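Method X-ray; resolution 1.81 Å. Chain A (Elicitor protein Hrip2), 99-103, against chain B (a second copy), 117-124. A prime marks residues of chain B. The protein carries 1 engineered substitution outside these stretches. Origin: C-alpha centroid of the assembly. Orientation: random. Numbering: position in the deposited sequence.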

# COMPACT_ATOMS: atom_id res chain seq x y z
N ALA A 99 -6.16 3.04 -13.40
CA ALA A 99 -4.86 3.55 -13.84
C ALA A 99 -4.09 4.33 -12.77
O ALA A 99 -4.68 4.90 -11.83
CB ALA A 99 -5.04 4.42 -15.07
N GLY A 100 -2.77 4.36 -12.91
CA GLY A 100 -1.95 5.27 -12.13
C GLY A 100 -1.42 4.77 -10.79
O GLY A 100 -0.85 5.54 -10.02
N CYS A 101 -1.62 3.48 -10.50
CA CYS A 101 -1.21 2.92 -9.21
C CYS A 101 -0.73 1.48 -9.37
O CYS A 101 -1.11 0.81 -10.33
CB CYS A 101 -2.37 2.97 -8.21
SG CYS A 101 -3.00 4.62 -7.87
N GLN A 102 0.08 1.01 -8.42
CA GLN A 102 0.58 -0.37 -8.47
C GLN A 102 -0.57 -1.38 -8.40
O GLN A 102 -1.49 -1.23 -7.59
CB GLN A 102 1.61 -0.62 -7.36
CG GLN A 102 2.46 -1.87 -7.58
CD GLN A 102 3.87 -1.77 -6.99
OE1 GLN A 102 4.33 -0.68 -6.63
NE2 GLN A 102 4.56 -2.90 -6.91
N ASP A 103 -0.52 -2.39 -9.27
CA ASP A 103 -1.56 -3.41 -9.38
C ASP A 103 -1.01 -4.77 -8.95
O ASP A 103 0.18 -4.92 -8.68
CB ASP A 103 -2.01 -3.57 -10.85
CG ASP A 103 -2.83 -2.39 -11.36
OD1 ASP A 103 -2.91 -1.37 -10.65
OD2 ASP A 103 -3.37 -2.47 -12.49
N PRO B 117 3.40 10.63 -9.42
CA PRO B 117 2.02 11.15 -9.47
C PRO B 117 1.06 10.24 -10.23
O PRO B 117 -0.06 9.99 -9.75
CB PRO B 117 2.18 12.50 -10.18
CG PRO B 117 3.59 12.93 -9.83
CD PRO B 117 4.39 11.64 -9.84
N ASP B 118 1.49 9.73 -11.38
CA ASP B 118 0.65 8.79 -12.14
C ASP B 118 1.16 7.35 -12.12
O ASP B 118 0.86 6.56 -13.02
CB ASP B 118 0.43 9.29 -13.57
CG ASP B 118 -0.37 10.57 -13.62
OD1 ASP B 118 -1.35 10.68 -12.86
OD2 ASP B 118 -0.01 11.49 -14.40
N MSE B 119 1.93 7.02 -11.09
CA MSE B 119 2.28 5.63 -10.78
C MSE B 119 2.59 5.56 -9.30
O MSE B 119 3.75 5.42 -8.89
CB MSE B 119 3.47 5.14 -11.62
CG MSE B 119 3.67 3.64 -11.52
SE MSE B 119 1.99 2.71 -11.95
CE MSE B 119 1.74 3.58 -13.69
N LYS B 120 1.54 5.69 -8.50
CA LYS B 120 1.67 5.80 -7.05
C LYS B 120 2.06 4.46 -6.45
O LYS B 120 1.56 3.40 -6.86
CB LYS B 120 0.36 6.30 -6.44
CG LYS B 120 -0.00 7.71 -6.89
CD LYS B 120 0.77 8.78 -6.09
CE LYS B 120 0.18 8.91 -4.68
NZ LYS B 120 0.88 9.95 -3.87
N LYS B 121 2.96 4.51 -5.48
CA LYS B 121 3.42 3.32 -4.77
C LYS B 121 3.35 3.55 -3.27
O LYS B 121 4.17 4.25 -2.70
CB LYS B 121 4.84 2.95 -5.20
CG LYS B 121 4.90 2.51 -6.65
CD LYS B 121 6.34 2.36 -7.15
CE LYS B 121 6.42 2.79 -8.60
NZ LYS B 121 6.32 1.62 -9.48
N VAL B 122 2.32 2.98 -2.67
CA VAL B 122 2.08 3.12 -1.25
C VAL B 122 1.91 1.71 -0.75
O VAL B 122 1.06 0.99 -1.25
CB VAL B 122 0.79 3.91 -0.99
CG1 VAL B 122 0.55 4.03 0.50
CG2 VAL B 122 0.87 5.29 -1.65
N TYR B 123 2.73 1.30 0.22
CA TYR B 123 2.75 -0.09 0.65
C TYR B 123 2.18 -0.20 2.06
O TYR B 123 2.38 0.70 2.88
CB TYR B 123 4.19 -0.63 0.65
CG TYR B 123 4.88 -0.60 -0.70
CD1 TYR B 123 4.15 -0.54 -1.87
CD2 TYR B 123 6.26 -0.63 -0.79
CE1 TYR B 123 4.78 -0.51 -3.11
CE2 TYR B 123 6.90 -0.60 -2.02
CZ TYR B 123 6.16 -0.54 -3.18
OH TYR B 123 6.80 -0.50 -4.40
N GLY B 124 1.48 -1.29 2.34
CA GLY B 124 0.91 -1.50 3.67
C GLY B 124 1.63 -2.59 4.45
O GLY B 124 2.25 -3.47 3.85
O HOH W 1 -2.14 7.88 -9.72

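How do the two backbones hold together? They run in roughly the same sense, their end-to-end directions 25° apart, and meet in a single parallel-type bridge between Cys101 and Lys120′, whose CA atoms lie 4.6 Å apart. Lys120′ uses both of its backbone polar groups in the bridge. Lys120′ N donates to Gly100 O at 2.8 Å, with an N-H...O angle of 165°, and Lys120′ O accepts from Gln102 N at 3.2 Å, with an angle of 150°. One residue of chain B thus spans the carbonyl before Cys101 and the amide after it, which is the pattern of a parallel bridge. The first bond is the shorter and straighter of the two. Cys101 N is buried by the contact and finds no partner.

How do the chains meet at Gly100? The CA atoms are slightly nearer here than at the bridge, with Gly100 CA 4.4 Å from Asp118′ CA. Gly100 CA also lies 3.2 Å from Asp118′ O, and the angle of 147° at the hydrogen marks a CA-H...O contact. The residue's phi and psi of 90° and 8° would jam a CB against the carbonyl oxygen of Ala99, so the backbone shape alone calls for glycine; an ideal CB would still stand 3.8 Å from Asp118′ O. The carbonyl of Gly100 is busy as well: besides receiving the Lys120′ amide, it accepts from water 1, at 2.7 Å from the water oxygen to Gly100 O. The oxygen of the same water donates to Pro117′ O at 3.0 Å, tying the start of the chain B stretch to the same carbonyl.

Which side chains pack around the bridge? Met119′, present as selenomethionine, has a CA-to-CB bond pointing away from chain A, yet its t, p, p rotamer brings the end of the side chain back. Met119′ SE comes to 3.9 Å from Cys101 C, so the contact is with backbone. The CB of Cys101 also points away overall, but Cys101 SG lies 4.0 Å from Lys120′ CB. That sulfur is covalently bonded elsewhere in the structure. The Lys120′ side chain starts sideways and then leads away from chain A, leaving its NZ to a hydrogen bond elsewhere.

How does Gln102 extend the contact past the bridge? Its side chain leaves sideways, with chi1 and chi2 both t, and its amide end reaches along chain B. Gln102 OE1 lies 3.2 Å from Lys121′ CG, a close contact with the aliphatic part of that lysine, and 3.3 Å from Tyr123′ OH. The oxygen sits at the edge of the tyrosine ring, near its plane, where the hydroxyl can face it. The Tyr123′ OH to Gln102 OE1 hydrogen bond is weak, and it is not settled, because the one hydroxyl proton has another acceptor within reach. Gln102 therefore joins the contact twice, through its backbone amide at Lys120′ and through its side-chain oxygen farther along, and it has the largest area covered by the opposing stretch, 75 Å².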